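Local coordinates for protein extracellular PQQ-dependent sugar dehydrogenase (Coprinopsis cinerea, PDB 6JT6) that probably oxidises sugars with a pyrroloquinoline quinone cofactor and passes the electrons on through a heme b cytochrome domain, the part described here, at residues A[59-62]-A[68-71]; A[84-89]-A[94-99]; A[150-155]-A[160-165]. All blocks are in the same frame, centred on the assembly; numbering follows the deposited sequence.

Contact 1: residues A[59-62]-A[68-71]. With HEM (protoporphyrin IX containing Fe), chain C.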
# COMPACT_ATOMS: atom_id res chain seq x y z
N ASN A 59 1.70 -5.11 -1.91
CA ASN A 59 1.35 -4.84 -3.29
C ASN A 59 2.55 -5.03 -4.21
O ASN A 59 3.65 -5.31 -3.76
CB ASN A 59 0.72 -3.43 -3.47
CG ASN A 59 1.63 -2.30 -3.01
OD1 ASN A 59 2.84 -2.45 -2.93
ND2 ASN A 59 1.04 -1.15 -2.71
N SER A 60 2.29 -4.88 -5.50
CA SER A 60 3.33 -4.64 -6.49
C SER A 60 2.86 -3.41 -7.25
O SER A 60 1.71 -3.34 -7.70
CB SER A 60 3.47 -5.82 -7.43
OG SER A 60 4.30 -5.41 -8.52
N LEU A 61 3.76 -2.44 -7.40
CA LEU A 61 3.43 -1.17 -8.05
C LEU A 61 3.38 -1.27 -9.60
O LEU A 61 2.98 -0.33 -10.26
CB LEU A 61 4.35 -0.03 -7.54
CG LEU A 61 4.41 0.26 -6.02
CD1 LEU A 61 5.25 1.52 -5.73
CD2 LEU A 61 3.00 0.38 -5.43
N GLY A 62 3.77 -2.42 -10.15
CA GLY A 62 3.72 -2.63 -11.59
C GLY A 62 2.95 -3.87 -11.99
O GLY A 62 2.96 -4.21 -13.16
N ASN A 68 9.35 -4.97 -9.90
CA ASN A 68 8.57 -3.76 -9.59
C ASN A 68 8.66 -3.58 -8.08
O ASN A 68 8.77 -4.57 -7.36
CB ASN A 68 7.08 -3.92 -10.02
CG ASN A 68 6.90 -4.08 -11.53
OD1 ASN A 68 7.13 -3.16 -12.31
ND2 ASN A 68 6.43 -5.23 -11.94
N PRO A 69 8.61 -2.33 -7.57
CA PRO A 69 8.55 -2.14 -6.13
C PRO A 69 7.42 -2.95 -5.51
O PRO A 69 6.28 -2.92 -6.00
CB PRO A 69 8.24 -0.63 -5.97
CG PRO A 69 8.87 -0.04 -7.20
CD PRO A 69 8.46 -1.04 -8.27
N LEU A 70 7.78 -3.65 -4.44
CA LEU A 70 6.82 -4.40 -3.64
C LEU A 70 6.77 -3.73 -2.28
O LEU A 70 7.79 -3.60 -1.61
CB LEU A 70 7.25 -5.87 -3.52
CG LEU A 70 7.61 -6.68 -4.79
CD1 LEU A 70 7.97 -8.10 -4.38
CD2 LEU A 70 6.50 -6.77 -5.85
N LEU A 71 5.59 -3.29 -1.87
CA LEU A 71 5.46 -2.72 -0.52
C LEU A 71 4.73 -3.69 0.34
O LEU A 71 3.74 -4.27 -0.07
CB LEU A 71 4.78 -1.35 -0.52
CG LEU A 71 5.24 -0.30 -1.54
CD1 LEU A 71 4.39 0.95 -1.40
CD2 LEU A 71 6.72 0.03 -1.46
CHA HEM C . 2.83 -14.08 -7.35
CHB HEM C . 6.32 -16.41 -4.88
CHC HEM C . 6.52 -12.79 -1.68
CHD HEM C . 3.67 -10.12 -4.66
C1A HEM C . 3.73 -15.05 -6.93
C2A HEM C . 3.84 -16.34 -7.50
C3A HEM C . 4.82 -16.99 -6.78
C4A HEM C . 5.31 -16.11 -5.78
CMA HEM C . 5.31 -18.41 -7.01
CAA HEM C . 3.04 -16.90 -8.67
CBA HEM C . 1.54 -17.06 -8.37
CGA HEM C . 1.22 -17.84 -7.12
O1A HEM C . 0.69 -17.30 -6.12
O2A HEM C . 1.48 -19.06 -7.09
C1B HEM C . 6.67 -15.64 -3.78
C2B HEM C . 7.58 -16.08 -2.77
C3B HEM C . 7.61 -15.07 -1.82
C4B HEM C . 6.70 -14.01 -2.32
CMB HEM C . 8.33 -17.43 -2.75
CAB HEM C . 8.38 -14.94 -0.56
CBB HEM C . 8.65 -15.96 0.25
C1C HEM C . 5.82 -11.69 -2.25
C2C HEM C . 5.71 -10.41 -1.67
C3C HEM C . 4.90 -9.63 -2.51
C4C HEM C . 4.49 -10.47 -3.61
CMC HEM C . 6.41 -10.00 -0.39
CAC HEM C . 4.56 -8.19 -2.32
CBC HEM C . 4.34 -7.68 -1.09
C1D HEM C . 3.17 -11.05 -5.58
C2D HEM C . 2.18 -10.68 -6.61
C3D HEM C . 1.96 -11.76 -7.37
C4D HEM C . 2.83 -12.80 -6.80
CMD HEM C . 1.51 -9.34 -6.82
CAD HEM C . 0.97 -11.88 -8.53
CBD HEM C . 1.47 -11.36 -9.86
CGD HEM C . 2.49 -12.32 -10.41
O1D HEM C . 3.69 -11.99 -10.62
O2D HEM C . 2.13 -13.49 -10.62
NA HEM C . 4.62 -14.93 -5.85
NB HEM C . 6.18 -14.43 -3.47
NC HEM C . 5.05 -11.72 -3.39
ND HEM C . 3.57 -12.34 -5.75
FE HEM C . 4.83 -13.35 -4.67
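The beta hairpin of strands 56-60 and 70-76 ends where Asn59 to Gly62 run antiparallel to Asn68 to Leu71, and one edge of the heme lies against it. The backbone ties are uneven. Asn59 N donates to Leu71 O (2.9 Å) and Leu61 N to Pro69 O (2.9 Å, 167° at the hydrogen), whereas the return bond from Leu71 N to Asn59 O is weak. A side chain makes up the difference: Asn59 has CG lodged between its backbone N and carbonyl carbon (chi1 59°), which brings OD1 round to accept from Leu71 N at 3.1 Å. The amide lies alongside the leucine, with OD1 also 3.3 Å from Leu71 CB, and its ND2 is held by Tyr30, so both ends of this buried group have partners and its rotation is fixed. The face bearing Ser60 and Leu70 turns to the porphyrin. There Leu70 CD2 meets Ser60 CB (3.5 Å), while its CB lies 3.7 Å from the vinyl atom CAC of the heme. Beyond the paired strands, the Leu61 side chain crosses Pro69 at about a right angle, CD1 touching CB at 3.7 Å, and the Asn68 amide, bound to Ala130 and Trp126, packs on Gly62 CA. The hairpin borders the heme and its turn carries Met65, an iron ligand, consistent with the methionine-histidine ligated heme of cellobiose dehydrogenase cytochrome domains.

Contact 2: residues A[84-89]-A[94-99]. With NAG (2-acetamido-2-deoxy-beta-D-glucopyranose), chain B; MPD ((4S)-2-methyl-2,4-pentanediol), chain E.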
# COMPACT_ATOMS: atom_id res chain seq x y z
N ALA A 84 9.78 -1.63 1.68
CA ALA A 84 9.84 -1.71 0.23
C ALA A 84 10.76 -2.86 -0.13
O ALA A 84 11.86 -2.99 0.45
CB ALA A 84 10.37 -0.41 -0.39
N ARG A 85 10.32 -3.68 -1.11
CA ARG A 85 11.10 -4.84 -1.55
C ARG A 85 11.13 -5.02 -3.06
O ARG A 85 10.43 -4.32 -3.78
CB ARG A 85 10.63 -6.12 -0.86
CG ARG A 85 10.55 -5.90 0.64
CD ARG A 85 10.68 -7.13 1.46
NE ARG A 85 10.60 -6.75 2.88
CZ ARG A 85 10.61 -7.60 3.90
NH1 ARG A 85 10.70 -8.92 3.66
NH2 ARG A 85 10.54 -7.13 5.15
N TRP A 86 11.97 -5.96 -3.51
CA TRP A 86 12.26 -6.19 -4.91
C TRP A 86 12.63 -7.65 -5.13
O TRP A 86 13.49 -8.16 -4.43
CB TRP A 86 13.38 -5.28 -5.39
CG TRP A 86 13.50 -5.27 -6.88
CD1 TRP A 86 14.07 -6.24 -7.66
CD2 TRP A 86 13.04 -4.25 -7.77
NE1 TRP A 86 13.98 -5.88 -9.00
CE2 TRP A 86 13.37 -4.66 -9.09
CE3 TRP A 86 12.40 -3.00 -7.59
CZ2 TRP A 86 13.08 -3.86 -10.23
CZ3 TRP A 86 12.11 -2.22 -8.72
CH2 TRP A 86 12.44 -2.66 -10.02
N ALA A 87 11.95 -8.31 -6.07
CA ALA A 87 12.21 -9.70 -6.46
C ALA A 87 12.52 -9.76 -7.97
O ALA A 87 11.81 -9.16 -8.78
CB ALA A 87 10.98 -10.54 -6.17
N THR A 88 13.57 -10.48 -8.36
CA THR A 88 13.80 -10.67 -9.81
C THR A 88 13.13 -11.94 -10.36
O THR A 88 13.15 -12.17 -11.58
CB THR A 88 15.30 -10.68 -10.14
OG1 THR A 88 15.93 -11.69 -9.35
CG2 THR A 88 15.95 -9.32 -9.80
N ASP A 89 12.57 -12.77 -9.48
CA ASP A 89 11.79 -13.95 -9.84
C ASP A 89 10.77 -14.25 -8.73
O ASP A 89 10.59 -13.41 -7.83
CB ASP A 89 12.67 -15.16 -10.13
CG ASP A 89 11.91 -16.29 -10.89
OD1 ASP A 89 11.12 -15.99 -11.80
OD2 ASP A 89 12.07 -17.46 -10.54
N SER A 94 14.12 -9.09 -1.85
CA SER A 94 15.15 -8.38 -1.08
C SER A 94 14.66 -7.00 -0.69
O SER A 94 13.77 -6.49 -1.32
CB SER A 94 16.37 -8.14 -1.99
OG SER A 94 16.80 -9.36 -2.58
N ILE A 95 15.34 -6.36 0.25
CA ILE A 95 15.08 -4.97 0.61
C ILE A 95 15.44 -4.06 -0.56
O ILE A 95 16.46 -4.24 -1.22
CB ILE A 95 15.85 -4.53 1.90
CG1 ILE A 95 15.49 -5.41 3.12
CG2 ILE A 95 15.64 -3.05 2.20
CD1 ILE A 95 14.01 -5.60 3.41
N TYR A 96 14.54 -3.11 -0.83
CA TYR A 96 14.71 -2.22 -1.96
C TYR A 96 14.81 -0.82 -1.39
O TYR A 96 13.92 -0.36 -0.67
CB TYR A 96 13.54 -2.42 -2.93
CG TYR A 96 13.39 -1.40 -4.02
CD1 TYR A 96 14.48 -1.02 -4.85
CD2 TYR A 96 12.14 -0.83 -4.28
CE1 TYR A 96 14.31 -0.07 -5.86
CE2 TYR A 96 11.97 0.10 -5.29
CZ TYR A 96 13.04 0.48 -6.07
OH TYR A 96 12.84 1.42 -7.06
N SER A 97 15.94 -0.16 -1.66
CA SER A 97 16.09 1.24 -1.33
C SER A 97 15.84 2.03 -2.62
O SER A 97 16.07 1.54 -3.74
CB SER A 97 17.46 1.53 -0.72
OG SER A 97 18.47 1.27 -1.67
N GLY A 98 15.41 3.26 -2.45
CA GLY A 98 14.70 3.96 -3.50
C GLY A 98 13.55 4.63 -2.77
O GLY A 98 13.64 5.80 -2.46
N PRO A 99 12.49 3.87 -2.45
CA PRO A 99 11.28 4.48 -1.90
C PRO A 99 11.51 5.07 -0.53
O PRO A 99 12.34 4.57 0.23
CB PRO A 99 10.29 3.30 -1.82
CG PRO A 99 10.74 2.41 -2.93
CD PRO A 99 12.24 2.47 -2.81
C1 NAG B . 14.83 7.00 -5.83
C2 NAG B . 16.20 7.31 -5.25
C3 NAG B . 17.31 6.84 -6.20
C4 NAG B . 17.12 5.40 -6.69
C5 NAG B . 15.71 5.18 -7.26
C6 NAG B . 15.45 3.69 -7.44
C7 NAG B . 16.21 9.42 -3.96
C8 NAG B . 16.29 10.91 -4.17
N2 NAG B . 16.27 8.74 -5.10
O3 NAG B . 18.55 6.93 -5.51
O4 NAG B . 18.13 5.10 -7.68
O5 NAG B . 14.69 5.69 -6.38
O6 NAG B . 14.26 3.42 -8.20
O7 NAG B . 16.11 8.91 -2.85
C1 MPD E . 14.97 0.71 2.52
C2 MPD E . 13.45 0.54 2.52
O2 MPD E . 13.06 -0.56 1.67
CM MPD E . 12.82 1.79 1.93
C3 MPD E . 12.89 0.29 3.94
C4 MPD E . 13.36 -1.05 4.53
O4 MPD E . 13.13 -1.09 5.94
C5 MPD E . 12.57 -2.20 3.95
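The Tyr96 ring is sandwiched. Trp86 CE3 stands over the centre of one face, 3.7 Å above the plane, and Pro99 CD covers the opposite face nearer the rim. The indole presents its edge to the phenol in an edge-to-face pair with planes 55° apart and centroids of Trp86's six-membered ring and Tyr96's ring separated by 4.9 Å. Both residues set CG anti to the backbone N (chi1 -168° in Trp86, 168° in Tyr96), which raises the two rings from the hairpin together. At the phenol edge, O6 of the glycan's NAG donates a hydrogen bond of 2.7 Å to Tyr96 OH. A second flat group, the Arg85 guanidinium, has Ile95 CD1 over one face, 3.6 Å from Arg85 NE; its nitrogens bond to Ser83, Pro157 and Ser159. Beneath the rings, Trp86 and Ser94 exchange two backbone bonds, the shorter from Ser94 N to Trp86 O at 2.8 Å. Tyr96 N donates to Ala84 O at 3.0 Å. The chemistry is therefore divided: reciprocal backbone bonds close the hairpin, apolar contacts hold the tyrosine ring on both faces, and its hydroxyl is left to meet the sugar.

Contact 3: residues A[150-155]-A[160-165]; sequences KPLTPS and GLYRHS. With HEM (protoporphyrin IX containing Fe), chain C.
Leu152 and Tyr162 carry the side-chain contact between two irregular pieces of one long loop, crossing at about a right angle. The leucine's torsions, chi1 -74° and chi2 -81°, turn both of its methyls toward the phenol. They approach from one side of the ring: CD2 sits over the face, 3.9 Å from the Tyr162 centroid, a CH-pi contact, while CD1 lies farther out, beyond the rim, 3.2 Å from Tyr162 OH, which is tight. In the backbone, Leu152 N donates to Gly160 O at 2.9 Å, and Pro151 CB touches the same oxygen. Two waters extend the join, one linking Thr153 OG1 with Gly160 N, the other accepting from Tyr162 N and donating weakly to Lys150 O.

The next residues turn to the heme. Leu161 places CD1 3.9 Å from the heme methyl CMC. Arg163 first lays CG against the porphyrin, 3.4 Å from C2B, then bends sharply at chi3 (105°) to bring its guanidinium to a propionate; NH2 donates to O1A at 2.9 Å and NH1 adds a weak second bond. One face of that guanidinium lies over His164 ND1, and His164 NE2 binds the iron at 1.9 Å, with Met65 as the other axial ligand.

The loop joins strands 138-146 and 166-173. Pro151 rests on Trp74 and Leu161 on Val72, both of strand 70-76; His164 packs against Trp56 of strand 56-60 and Ala144 of strand 138-146, which places the iron ligand beside the six-stranded antiparallel sheet.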
# COMPACT_ATOMS: atom_id res chain seq x y z
N LYS A 150 2.59 -13.58 10.50
CA LYS A 150 3.44 -12.37 10.48
C LYS A 150 4.82 -12.61 9.88
O LYS A 150 5.26 -13.77 9.81
CB LYS A 150 3.67 -11.82 11.89
CG LYS A 150 2.45 -11.50 12.73
CD LYS A 150 1.68 -10.29 12.27
CE LYS A 150 0.36 -10.25 13.04
NZ LYS A 150 -0.20 -8.86 13.14
N PRO A 151 5.52 -11.52 9.47
CA PRO A 151 6.92 -11.71 9.14
C PRO A 151 7.66 -12.32 10.35
O PRO A 151 7.23 -12.18 11.50
CB PRO A 151 7.39 -10.27 8.83
CG PRO A 151 6.16 -9.62 8.26
CD PRO A 151 5.08 -10.12 9.18
N LEU A 152 8.74 -13.04 10.07
CA LEU A 152 9.37 -13.95 11.05
C LEU A 152 9.85 -13.21 12.27
O LEU A 152 9.76 -13.73 13.38
CB LEU A 152 10.58 -14.66 10.42
CG LEU A 152 10.43 -15.80 9.40
CD1 LEU A 152 10.15 -17.11 10.11
CD2 LEU A 152 9.41 -15.57 8.27
N THR A 153 10.36 -11.99 12.06
CA THR A 153 10.79 -11.12 13.15
C THR A 153 10.03 -9.79 13.01
O THR A 153 10.53 -8.83 12.46
CB THR A 153 12.32 -10.94 13.19
OG1 THR A 153 12.77 -10.39 11.95
CG2 THR A 153 13.03 -12.30 13.38
N PRO A 154 8.78 -9.75 13.51
CA PRO A 154 7.86 -8.66 13.16
C PRO A 154 8.26 -7.27 13.70
O PRO A 154 7.74 -6.27 13.23
CB PRO A 154 6.51 -9.12 13.70
CG PRO A 154 6.78 -10.25 14.63
CD PRO A 154 8.13 -10.81 14.32
N SER A 155 9.21 -7.22 14.64
CA SER A 155 9.77 -5.93 15.10
C SER A 155 10.66 -5.23 14.07
O SER A 155 10.86 -4.02 14.15
CB SER A 155 10.58 -6.15 16.38
OG SER A 155 11.87 -6.62 15.99
N GLY A 160 12.42 -11.17 7.21
CA GLY A 160 11.97 -12.24 6.30
C GLY A 160 10.49 -12.54 6.47
O GLY A 160 9.88 -12.28 7.54
N LEU A 161 9.90 -13.06 5.41
CA LEU A 161 8.47 -13.39 5.45
C LEU A 161 8.15 -14.65 4.65
O LEU A 161 8.89 -15.03 3.74
CB LEU A 161 7.63 -12.18 5.01
CG LEU A 161 7.98 -11.42 3.74
CD1 LEU A 161 7.75 -12.29 2.52
CD2 LEU A 161 7.16 -10.14 3.64
N TYR A 162 7.06 -15.30 4.99
CA TYR A 162 6.56 -16.44 4.22
C TYR A 162 5.80 -15.92 3.01
O TYR A 162 5.16 -14.86 3.08
CB TYR A 162 5.64 -17.30 5.09
CG TYR A 162 6.40 -17.98 6.22
CD1 TYR A 162 7.27 -19.06 5.96
CD2 TYR A 162 6.28 -17.53 7.54
CE1 TYR A 162 8.00 -19.67 6.97
CE2 TYR A 162 6.99 -18.15 8.58
CZ TYR A 162 7.85 -19.21 8.28
OH TYR A 162 8.57 -19.82 9.30
N ARG A 163 5.90 -16.68 1.92
CA ARG A 163 5.08 -16.50 0.73
C ARG A 163 3.61 -16.27 1.08
O ARG A 163 3.05 -16.95 1.93
CB ARG A 163 5.23 -17.75 -0.15
CG ARG A 163 4.75 -17.55 -1.57
CD ARG A 163 4.49 -18.88 -2.27
NE ARG A 163 3.04 -19.05 -2.32
CZ ARG A 163 2.28 -18.76 -3.38
NH1 ARG A 163 0.96 -18.93 -3.31
NH2 ARG A 163 2.82 -18.32 -4.51
N HIS A 164 3.01 -15.29 0.40
CA HIS A 164 1.58 -14.97 0.50
C HIS A 164 0.71 -16.22 0.33
O HIS A 164 1.06 -17.11 -0.43
CB HIS A 164 1.19 -13.95 -0.58
CG HIS A 164 1.96 -14.10 -1.85
ND1 HIS A 164 1.65 -15.05 -2.80
CD2 HIS A 164 3.04 -13.44 -2.34
CE1 HIS A 164 2.50 -14.97 -3.81
NE2 HIS A 164 3.36 -13.99 -3.56
N SER A 165 -0.39 -16.28 1.04
CA SER A 165 -1.39 -17.29 0.78
C SER A 165 -2.21 -16.93 -0.47
O SER A 165 -2.77 -17.82 -1.13
CB SER A 165 -2.30 -17.44 2.00
OG SER A 165 -2.87 -16.20 2.35
CHA HEM C . 2.83 -14.08 -7.35
CHB HEM C . 6.32 -16.41 -4.88
CHC HEM C . 6.52 -12.79 -1.68
CHD HEM C . 3.67 -10.12 -4.66
C1A HEM C . 3.73 -15.05 -6.93
C2A HEM C . 3.84 -16.34 -7.50
C3A HEM C . 4.82 -16.99 -6.78
C4A HEM C . 5.31 -16.11 -5.78
CMA HEM C . 5.31 -18.41 -7.01
CAA HEM C . 3.04 -16.90 -8.67
CBA HEM C . 1.54 -17.06 -8.37
CGA HEM C . 1.22 -17.84 -7.12
O1A HEM C . 0.69 -17.30 -6.12
O2A HEM C . 1.48 -19.06 -7.09
C1B HEM C . 6.67 -15.64 -3.78
C2B HEM C . 7.58 -16.08 -2.77
C3B HEM C . 7.61 -15.07 -1.82
C4B HEM C . 6.70 -14.01 -2.32
CMB HEM C . 8.33 -17.43 -2.75
CAB HEM C . 8.38 -14.94 -0.56
CBB HEM C . 8.65 -15.96 0.25
C1C HEM C . 5.82 -11.69 -2.25
C2C HEM C . 5.71 -10.41 -1.67
C3C HEM C . 4.90 -9.63 -2.51
C4C HEM C . 4.49 -10.47 -3.61
CMC HEM C . 6.41 -10.00 -0.39
CAC HEM C . 4.56 -8.19 -2.32
CBC HEM C . 4.34 -7.68 -1.09
C1D HEM C . 3.17 -11.05 -5.58
C2D HEM C . 2.18 -10.68 -6.61
C3D HEM C . 1.96 -11.76 -7.37
C4D HEM C . 2.83 -12.80 -6.80
CMD HEM C . 1.51 -9.34 -6.82
CAD HEM C . 0.97 -11.88 -8.53
CBD HEM C . 1.47 -11.36 -9.86
CGD HEM C . 2.49 -12.32 -10.41
O1D HEM C . 3.69 -11.99 -10.62
O2D HEM C . 2.13 -13.49 -10.62
NA HEM C . 4.62 -14.93 -5.85
NB HEM C . 6.18 -14.43 -3.47
NC HEM C . 5.05 -11.72 -3.39
ND HEM C . 3.57 -12.34 -5.75
FE HEM C . 4.83 -13.35 -4.67
O HOH W 1 5.06 -14.37 6.96
O HOH W 2 13.77 -12.13 9.81

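How the contacts relate
Contacts 1 and 3 touch the heme, and contact 2 comes near it through the Arg85 side chain, about 5 Å away. Contacts 1 and 2 have centres about 9 Å apart and belong to neighbouring strands of the same sheet, joined by a probable hydrogen bond between Leu70 O and Arg85 N (2.6 Å); Pro69 CG also packs on Tyr96 CE2 at 3.6 Å. Contact 3 touches contact 2 where Arg85 NH1 meets Leu161 CG at 3.7 Å, their centres being about 15 Å apart. Contacts 1 and 3 do not touch, with nearest atoms about 8 Å apart, but the cofactor bridges them: one iron ligand comes from the turn between the segments of contact 1, the other from contact 3.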